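Probable starch synthase 4, chloroplastic/amyloplastic (Arabidopsis thaliana, PDB 6GNE) is probably a starch synthase of the plastid, a glycosyltransferase of the GT-B fold with two Rossmann-like domains facing each other. Local coordinates at residues 251-254 against 255-258; 467-470 against 471-474. One frame throughout, in Å; residues are numbered along the deposited sequence.

Contact 1: residues 251-254 against 255-258; sequences NFHS and KKFI
His-253 and Lys-256 lie side by side where helix 247-252 gives way, through a short 3-10 turn, to strand 257-259, an edge of the large sheet in the N-terminal half of this GT-B fold. The motif is a helix end that passes into a strand by way of two successive i to i+3 backbone bonds. The His-253 ring and the lysine chain point the same way, and CE of Lys-256 sits 3.9 Å from CD2 of His-253, approaching the imidazole obliquely. Lys-256 gets there because its CG is wedged between its own backbone N and carbonyl carbon (chi1 73°), after which the chain runs extended. Its ammonium group then passes the imidazole and is held chiefly by the carbonyl oxygen of Ser-223, with weak bonds to Ile-220 O and Ile-221 O, so that three carbonyls gather round the tip with Ser-223 O as the main acceptor. ND1 of His-253 makes a weak bond to Thr-249 O, one turn earlier in the helix.

Two backbone bonds of unequal quality close the turn. Lys-256 N reaches His-253 O only weakly, at 3.4 Å, whereas Phe-257 N meets Ser-254 O at 3.0 Å. Phe-257 then starts the strand, and with CG anti to its backbone N (chi1 178°) its ring leads away from 251-254 and packs on Ala-234 and Val-237 of helix 231-238. Its CB stays behind, 3.7 Å from Ser-254 O, whose bonded partner Phe-257 N stands well above the carbonyl plane, 62° out of it.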
loop_
_atom_site.group_PDB
_atom_site.type_symbol
_atom_site.label_atom_id
_atom_site.label_comp_id
_atom_site.label_asym_id
_atom_site.label_seq_id
_atom_site.Cartn_x
_atom_site.Cartn_y
_atom_site.Cartn_z
ATOM N N ASN A 251 -9.507 -5.151 -20.533
ATOM C CA ASN A 251 -9.128 -5.746 -21.825
ATOM C C ASN A 251 -9.339 -4.807 -22.997
ATOM O O ASN A 251 -8.547 -4.826 -23.933
ATOM C CB ASN A 251 -9.867 -7.087 -22.088
ATOM C CG ASN A 251 -9.370 -8.220 -21.194
ATOM O OD1 ASN A 251 -8.190 -8.293 -20.895
ATOM N ND2 ASN A 251 -10.269 -9.101 -20.766
ATOM N N PHE A 252 -10.403 -4.002 -22.937
ATOM C CA PHE A 252 -10.717 -3.033 -23.980
ATOM C C PHE A 252 -9.662 -1.927 -24.019
ATOM O O PHE A 252 -9.151 -1.555 -25.076
ATOM C CB PHE A 252 -12.099 -2.445 -23.691
ATOM C CG PHE A 252 -12.714 -1.732 -24.834
ATOM C CD1 PHE A 252 -13.228 -2.458 -25.904
ATOM C CD2 PHE A 252 -12.843 -0.348 -24.820
ATOM C CE1 PHE A 252 -13.842 -1.818 -26.954
ATOM C CE2 PHE A 252 -13.467 0.312 -25.879
ATOM C CZ PHE A 252 -13.956 -0.429 -26.949
ATOM N N HIS A 253 -9.314 -1.431 -22.839
ATOM C CA HIS A 253 -8.346 -0.351 -22.673
ATOM C C HIS A 253 -6.938 -0.880 -22.349
ATOM O O HIS A 253 -6.165 -0.186 -21.689
ATOM C CB HIS A 253 -8.831 0.614 -21.580
ATOM C CG HIS A 253 -10.010 1.433 -21.997
ATOM N ND1 HIS A 253 -11.295 1.183 -21.543
ATOM C CD2 HIS A 253 -10.106 2.468 -22.860
ATOM C CE1 HIS A 253 -12.126 2.036 -22.104
ATOM N NE2 HIS A 253 -11.431 2.820 -22.911
ATOM N N SER A 254 -6.593 -2.072 -22.845
ATOM C CA SER A 254 -5.327 -2.691 -22.476
ATOM C C SER A 254 -4.073 -1.887 -22.897
ATOM O O SER A 254 -3.097 -1.844 -22.164
ATOM C CB SER A 254 -5.245 -4.132 -22.969
ATOM O OG SER A 254 -5.048 -4.141 -24.342
ATOM N N LYS A 255 -4.120 -1.237 -24.053
ATOM C CA LYS A 255 -2.980 -0.454 -24.565
ATOM C C LYS A 255 -2.369 0.551 -23.547
ATOM O O LYS A 255 -1.169 0.768 -23.562
ATOM C CB LYS A 255 -3.366 0.358 -25.805
ATOM C CG LYS A 255 -3.728 -0.330 -27.146
ATOM C CD LYS A 255 -3.886 0.802 -28.194
ATOM C CE LYS A 255 -5.072 0.679 -29.188
ATOM N NZ LYS A 255 -4.819 -0.189 -30.381
ATOM N N LYS A 256 -3.207 1.170 -22.715
ATOM C CA LYS A 256 -2.771 2.167 -21.729
ATOM C C LYS A 256 -2.688 1.633 -20.288
ATOM O O LYS A 256 -2.357 2.404 -19.384
ATOM C CB LYS A 256 -3.666 3.417 -21.770
ATOM C CG LYS A 256 -5.055 3.243 -21.186
ATOM C CD LYS A 256 -5.978 4.420 -21.533
ATOM C CE LYS A 256 -7.315 4.249 -20.817
ATOM N NZ LYS A 256 -8.179 5.454 -20.941
ATOM N N PHE A 257 -2.960 0.336 -20.106
ATOM C CA PHE A 257 -2.969 -0.333 -18.797
ATOM C C PHE A 257 -1.719 -1.155 -18.621
ATOM O O PHE A 257 -1.417 -2.015 -19.430
ATOM C CB PHE A 257 -4.174 -1.276 -18.660
ATOM C CG PHE A 257 -4.232 -2.033 -17.352
ATOM C CD1 PHE A 257 -4.113 -1.380 -16.136
ATOM C CD2 PHE A 257 -4.449 -3.411 -17.348
ATOM C CE1 PHE A 257 -4.185 -2.093 -14.937
ATOM C CE2 PHE A 257 -4.548 -4.110 -16.164
ATOM C CZ PHE A 257 -4.396 -3.458 -14.954
ATOM N N ILE A 258 -0.997 -0.919 -17.545
ATOM C CA ILE A 258 0.217 -1.681 -17.302
ATOM C C ILE A 258 0.443 -1.895 -15.804
ATOM O O ILE A 258 0.117 -1.047 -15.020
ATOM C CB ILE A 258 1.426 -1.025 -18.002
ATOM C CG1 ILE A 258 2.648 -1.947 -17.944
ATOM C CG2 ILE A 258 1.710 0.350 -17.418
ATOM C CD1 ILE A 258 3.624 -1.694 -19.074
#

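Contact 2: residues 467-470 against 471-474; sequences EKWM and RLVE
Arg-471 reaches back one turn to Glu-467 in helix 466-477, an i to i+4 salt bridge on the exposed side of an amphipathic helix. Its CB lies 3.5 Å from Lys-468 O. CG, set anti to the carbonyl carbon (chi1 -85°), comes 3.6 Å from Glu-467 OE2, and CD is a little farther from the same oxygen. NE makes the bond, donating to Glu-467 OE2 at 3.3 Å with an N-H...O angle of 166°. The carboxylate oxygen accepts through its anti lone pair and lies close to the guanidinium plane, although the two flat groups are turned 61° against each other. CZ and NH2 each remain 4.1 Å from Glu-467 OE2.

On the buried side Trp-469 packs its indole obliquely on the next turn: CD1 lies 3.9 Å from CG2 of Val-473, while CZ3 approaches CD2 of Leu-472. Tyr-462 adds an edge-to-face contact to the indole, and Leu-286 touches Val-473. The long, single-pronged ion pair, set among exposed side chains where solvent would screen it, probably adds only modestly to a helix already held by its backbone bonds.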
loop_
_atom_site.group_PDB
_atom_site.type_symbol
_atom_site.label_atom_id
_atom_site.label_comp_id
_atom_site.label_asym_id
_atom_site.label_seq_id
_atom_site.Cartn_x
_atom_site.Cartn_y
_atom_site.Cartn_z
ATOM N N GLU A 467 25.556 -21.557 8.273
ATOM C CA GLU A 467 26.332 -20.700 7.374
ATOM C C GLU A 467 25.722 -20.603 5.966
ATOM O O GLU A 467 25.835 -19.573 5.326
ATOM C CB GLU A 467 27.840 -21.123 7.351
ATOM C CG GLU A 467 28.696 -20.787 6.113
ATOM C CD GLU A 467 28.915 -19.295 5.862
ATOM O OE1 GLU A 467 29.055 -18.557 6.842
ATOM O OE2 GLU A 467 28.924 -18.859 4.694
ATOM N N LYS A 468 25.080 -21.667 5.498
ATOM C CA LYS A 468 24.342 -21.636 4.224
ATOM C C LYS A 468 23.153 -20.674 4.337
ATOM O O LYS A 468 22.837 -19.908 3.410
ATOM C CB LYS A 468 23.834 -23.038 3.854
ATOM C CG LYS A 468 24.218 -23.535 2.462
ATOM C CD LYS A 468 23.292 -24.681 1.983
ATOM C CE LYS A 468 23.271 -24.879 0.459
ATOM N NZ LYS A 468 21.870 -25.021 -0.060
ATOM N N TRP A 469 22.499 -20.739 5.490
ATOM C CA TRP A 469 21.437 -19.829 5.839
ATOM C C TRP A 469 21.893 -18.382 5.888
ATOM O O TRP A 469 21.176 -17.484 5.426
ATOM C CB TRP A 469 20.826 -20.215 7.184
ATOM C CG TRP A 469 19.717 -19.310 7.558
ATOM C CD1 TRP A 469 19.776 -18.216 8.383
ATOM C CD2 TRP A 469 18.384 -19.400 7.090
ATOM N NE1 TRP A 469 18.553 -17.612 8.436
ATOM C CE2 TRP A 469 17.672 -18.323 7.654
ATOM C CE3 TRP A 469 17.715 -20.296 6.250
ATOM C CZ2 TRP A 469 16.299 -18.131 7.431
ATOM C CZ3 TRP A 469 16.364 -20.096 6.009
ATOM C CH2 TRP A 469 15.656 -19.019 6.625
ATOM N N MET A 470 23.058 -18.155 6.479
ATOM C CA MET A 470 23.611 -16.804 6.624
ATOM C C MET A 470 23.920 -16.173 5.247
ATOM O O MET A 470 23.768 -14.961 5.067
ATOM C CB MET A 470 24.868 -16.853 7.506
ATOM C CG MET A 470 25.142 -15.619 8.331
ATOM S SD MET A 470 26.628 -15.880 9.308
ATOM C CE MET A 470 27.281 -14.186 9.377
ATOM N N ARG A 471 24.308 -17.014 4.283
ATOM C CA ARG A 471 24.493 -16.558 2.910
ATOM C C ARG A 471 23.199 -16.141 2.260
ATOM O O ARG A 471 23.187 -15.183 1.501
ATOM C CB ARG A 471 25.150 -17.641 2.051
ATOM C CG ARG A 471 26.646 -17.676 2.124
ATOM C CD ARG A 471 27.183 -18.568 1.029
ATOM N NE ARG A 471 28.290 -19.371 1.526
ATOM C CZ ARG A 471 29.098 -20.101 0.755
ATOM N NH1 ARG A 471 28.920 -20.137 -0.583
ATOM N NH2 ARG A 471 30.113 -20.774 1.327
ATOM N N LEU A 472 22.132 -16.884 2.543
ATOM C CA LEU A 472 20.819 -16.573 2.027
ATOM C C LEU A 472 20.349 -15.208 2.563
ATOM O O LEU A 472 19.810 -14.392 1.778
ATOM C CB LEU A 472 19.807 -17.685 2.377
ATOM C CG LEU A 472 18.378 -17.476 1.871
ATOM C CD1 LEU A 472 18.309 -17.295 0.350
ATOM C CD2 LEU A 472 17.528 -18.668 2.282
ATOM N N VAL A 473 20.574 -14.959 3.867
ATOM C CA VAL A 473 20.276 -13.671 4.491
ATOM C C VAL A 473 21.071 -12.546 3.816
ATOM O O VAL A 473 20.484 -11.536 3.395
ATOM C CB VAL A 473 20.570 -13.671 6.009
ATOM C CG1 VAL A 473 20.405 -12.282 6.600
ATOM C CG2 VAL A 473 19.650 -14.621 6.760
ATOM N N GLU A 474 22.386 -12.729 3.698
ATOM C CA GLU A 474 23.260 -11.754 3.009
ATOM C C GLU A 474 22.792 -11.405 1.590
ATOM O O GLU A 474 22.725 -10.227 1.180
ATOM C CB GLU A 474 24.695 -12.266 2.973
ATOM C CG GLU A 474 25.315 -12.164 4.357
ATOM C CD GLU A 474 26.578 -12.954 4.552
ATOM O OE1 GLU A 474 27.241 -12.732 5.598
ATOM O OE2 GLU A 474 26.890 -13.790 3.670
#

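How the contacts relate
Followed from the N terminus, the chain meets contact 1 first, at 251-258, and contact 2 only some two hundred residues later, at 467-474. The two stand in series: neither encloses nor crosses the other, and each closes merely a turn of local backbone. Contact 1 joins helix 247-252 to strand 257-259, which pairs in parallel with strand 225-228 in the large N-terminal sheet. Contact 2 lies within helix 466-477, on the side of the chain that carries the six-stranded parallel sheet of the other half. Their centres are 42 Å apart and their nearest atoms about 29 Å, so they belong to different halves of the molecule and do not touch.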